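Local coordinates for extracellular solute-binding protein family 1 (PDB 4R2F) that binds the disaccharide laminaribiose and probably delivers such sugars to a membrane transporter as its extracellular solute-binding component, at residues 130-133 with 134-138; 389-392 with 393-396. All coordinates share one frame; numbering follows the deposited sequence.

Contact 1: 130-133 with 134-138; sequences DDFL and PGVVE
Val137 lays its CG2 methyl over one face of the Phe132 ring, 3.7 Å from CG2 to the ring centroid and 22° off the ring normal, a CH-pi contact displaced toward the rim at Phe132 CD2. Val136 approaches the same ring obliquely, with its CG2 3.7 Å from Phe132 CD1, so two successive valines grip one aromatic side chain; this is the tightly packed part. The first torsion of Val136 (chi1 -55°) sets CG1 anti to its carbonyl carbon, where it lies 3.9 Å from Leu133 CB, while CG2 is left to face both the ring and Leu133 O. The polar side is looser. Leu133 to Val136 form a type II beta turn with Gly135 at positive phi, closed by a weak bond from Val136 N to Leu133 O at 3.5 Å. A water bridges the turn, donating to Leu133 O (2.7 Å) and to Glu138 OE1 (2.9 Å) and accepting from Val137 N. Pro134, Gly135 and Glu138 are exposed to solvent. The turn belongs to the loop between helix 117-126 and strand 141-142. Phe132 stacks on Phe351 and touches Val149 and Pro150 of strand 145-161, Val137 reaches Tyr146 of that strand, and Leu133 meets Thr355 of helix 352-355.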
# COMPACT_ATOMS: atom_id res chain seq x y z
N ASP A 130 -19.57 -0.24 15.12
CA ASP A 130 -20.30 0.93 14.64
C ASP A 130 -19.38 2.09 14.24
O ASP A 130 -19.82 2.96 13.51
CB ASP A 130 -21.25 1.43 15.72
CG ASP A 130 -22.10 2.58 15.25
OD1 ASP A 130 -22.93 2.35 14.35
OD2 ASP A 130 -21.91 3.70 15.75
N ASP A 131 -18.13 2.12 14.72
CA ASP A 131 -17.18 3.20 14.36
C ASP A 131 -16.41 2.91 13.03
O ASP A 131 -15.73 3.78 12.51
CB ASP A 131 -16.20 3.42 15.52
CG ASP A 131 -15.37 4.69 15.39
OD1 ASP A 131 -15.86 5.72 14.88
OD2 ASP A 131 -14.20 4.66 15.81
N PHE A 132 -16.54 1.71 12.47
CA PHE A 132 -15.85 1.41 11.21
C PHE A 132 -16.40 2.36 10.16
O PHE A 132 -17.56 2.69 10.20
CB PHE A 132 -16.09 -0.02 10.72
CG PHE A 132 -15.15 -1.03 11.31
CD1 PHE A 132 -13.78 -0.92 11.12
CD2 PHE A 132 -15.64 -2.12 12.03
CE1 PHE A 132 -12.90 -1.86 11.66
CE2 PHE A 132 -14.78 -3.07 12.56
CZ PHE A 132 -13.41 -2.93 12.38
N LEU A 133 -15.56 2.77 9.22
CA LEU A 133 -16.04 3.54 8.08
C LEU A 133 -16.88 2.63 7.20
O LEU A 133 -16.75 1.41 7.25
CB LEU A 133 -14.89 4.16 7.29
CG LEU A 133 -14.15 5.31 8.00
CD1 LEU A 133 -12.83 5.55 7.29
CD2 LEU A 133 -15.00 6.59 8.01
N PRO A 134 -17.78 3.24 6.40
CA PRO A 134 -18.60 2.42 5.52
C PRO A 134 -17.75 1.68 4.48
O PRO A 134 -16.79 2.23 3.95
CB PRO A 134 -19.54 3.43 4.84
CG PRO A 134 -19.45 4.67 5.66
CD PRO A 134 -18.08 4.68 6.26
N GLY A 135 -18.10 0.43 4.23
CA GLY A 135 -17.45 -0.38 3.21
C GLY A 135 -16.10 -1.01 3.57
O GLY A 135 -15.50 -1.68 2.72
N VAL A 136 -15.60 -0.80 4.78
CA VAL A 136 -14.23 -1.26 5.07
C VAL A 136 -14.17 -2.71 5.56
O VAL A 136 -13.13 -3.35 5.41
CB VAL A 136 -13.42 -0.34 6.00
CG1 VAL A 136 -13.40 1.08 5.43
CG2 VAL A 136 -13.94 -0.36 7.43
N VAL A 137 -15.27 -3.24 6.10
CA VAL A 137 -15.27 -4.60 6.68
C VAL A 137 -15.70 -5.64 5.68
O VAL A 137 -15.16 -6.75 5.63
CB VAL A 137 -16.24 -4.69 7.89
CG1 VAL A 137 -16.25 -6.10 8.47
CG2 VAL A 137 -15.88 -3.65 8.94
N GLU A 138 -16.69 -5.26 4.89
CA GLU A 138 -17.36 -6.17 3.95
C GLU A 138 -16.46 -6.86 2.91
O GLU A 138 -16.72 -8.02 2.56
CB GLU A 138 -18.49 -5.40 3.23
CG GLU A 138 -19.63 -4.98 4.16
CD GLU A 138 -19.55 -3.55 4.72
OE1 GLU A 138 -18.45 -2.94 4.88
OE2 GLU A 138 -20.65 -3.04 5.02
O HOH W 1 -17.47 -1.14 6.98

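Contact 2: 389-392 with 393-396. With BGC (beta-D-glucopyranose), chain B.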
# COMPACT_ATOMS: atom_id res chain seq x y z
N ALA A 389 -7.62 -14.60 -3.34
CA ALA A 389 -6.25 -15.09 -3.14
C ALA A 389 -5.35 -14.75 -4.30
O ALA A 389 -4.16 -14.53 -4.13
CB ALA A 389 -6.24 -16.58 -2.89
N ASN A 390 -5.91 -14.69 -5.51
CA ASN A 390 -5.08 -14.32 -6.65
C ASN A 390 -4.42 -12.95 -6.48
O ASN A 390 -3.37 -12.71 -7.05
CB ASN A 390 -5.89 -14.33 -7.93
CG ASN A 390 -6.01 -15.73 -8.53
OD1 ASN A 390 -5.27 -16.68 -8.19
ND2 ASN A 390 -6.95 -15.85 -9.43
N LEU A 391 -5.04 -12.07 -5.71
CA LEU A 391 -4.45 -10.76 -5.45
C LEU A 391 -3.21 -10.90 -4.60
O LEU A 391 -2.25 -10.15 -4.77
CB LEU A 391 -5.44 -9.82 -4.80
CG LEU A 391 -6.64 -9.48 -5.66
CD1 LEU A 391 -7.55 -8.52 -4.91
CD2 LEU A 391 -6.22 -8.87 -6.98
N ALA A 392 -3.22 -11.89 -3.72
CA ALA A 392 -2.06 -12.20 -2.91
C ALA A 392 -0.85 -12.56 -3.80
O ALA A 392 0.27 -12.09 -3.56
CB ALA A 392 -2.36 -13.31 -1.94
N ALA A 393 -1.08 -13.39 -4.81
CA ALA A 393 0.01 -13.83 -5.72
C ALA A 393 0.48 -12.70 -6.63
O ALA A 393 1.68 -12.50 -6.85
CB ALA A 393 -0.45 -15.01 -6.55
N LEU A 394 -0.47 -11.90 -7.09
CA LEU A 394 -0.13 -10.72 -7.84
C LEU A 394 0.76 -9.79 -7.03
O LEU A 394 1.83 -9.41 -7.48
CB LEU A 394 -1.39 -10.00 -8.30
CG LEU A 394 -1.24 -8.57 -8.78
CD1 LEU A 394 -0.36 -8.52 -10.01
CD2 LEU A 394 -2.61 -7.96 -9.07
N ASP A 395 0.32 -9.45 -5.82
CA ASP A 395 0.98 -8.45 -4.99
C ASP A 395 2.37 -8.87 -4.50
O ASP A 395 3.31 -8.09 -4.55
CB ASP A 395 0.07 -8.14 -3.79
CG ASP A 395 0.63 -7.08 -2.86
OD1 ASP A 395 1.04 -6.01 -3.35
OD2 ASP A 395 0.62 -7.30 -1.64
N GLY A 396 2.50 -10.11 -4.03
CA GLY A 396 3.72 -10.57 -3.39
C GLY A 396 4.69 -11.34 -4.28
O GLY A 396 5.77 -11.67 -3.83
C2 BGC B . 0.71 -2.16 1.10
C3 BGC B . 0.26 -3.61 1.25
C4 BGC B . 0.92 -4.48 0.19
C5 BGC B . 2.43 -4.31 0.24
C6 BGC B . 3.13 -5.07 -0.90
C1 BGC B . 2.22 -2.17 1.26
O2 BGC B . 0.10 -1.32 2.07
O3 BGC B . -1.16 -3.70 1.15
O4 BGC B . 0.63 -5.85 0.44
O5 BGC B . 2.78 -2.92 0.17
O6 BGC B . 2.77 -4.56 -2.20
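With chi1 at -179°, CG of Asp395 lies anti to the backbone N, and chi2 (50°) turns the two carboxylate oxygens toward separate hydroxyls of one beta-D-glucopyranose. Its OD1 accepts from BGC O6 at 2.5 Å and its OD2 from BGC O4, also at 2.5 Å, so the carboxylate bridges both groups and fixes how that edge of the sugar is turned. Losing the carboxylate to an alanine is likely to leave BGC O4 and O6 without their shared acceptor and that edge of the sugar freer to turn. The backbone beneath is regular helix: Asp395 N donates to Leu391 O at 2.9 Å, flanked by Leu394 N to Asn390 O and Gly396 N to Ala392 O, both 3.0 Å, whereas Ala393 N to Ala389 O is weak. Leu394 and Leu391 meet only loosely, CD2 to CD2 at 4.3 Å; Leu394 turns to Phe421 and Leu425 of helix 414-428. The Asp395 side chain touches Phe80 of helix 80-89 and Phe380, and the sugar is also hydrogen-bonded to Asp154, Asn311, His207 and Gly101 N. Acidic and amide groups binding sugar hydroxyls, with aromatic residues nearby, are characteristic of the glycan pocket in sugar-binding proteins of this family.

In the fold
Contact 1 and contact 2 do not touch: their centres are 23 Å apart and their nearest atoms about 12 Å. They follow one another along the chain, 130-138 in a surface loop and 389-396 on a partly buried helix. Only contact 2 reaches the ligand directly, through Asp395, whose side chain is also about 7 Å from the second glucose unit of the bound disaccharide. In contact 1, the side chain of Val136 is about 14 Å from a bound beta-D-glucopyranose (BGC). Strand 145-161 nevertheless relates both regions: it packs against the valines and phenylalanine of contact 1 and carries Asp154, which is hydrogen-bonded to the same glucose as Asp395.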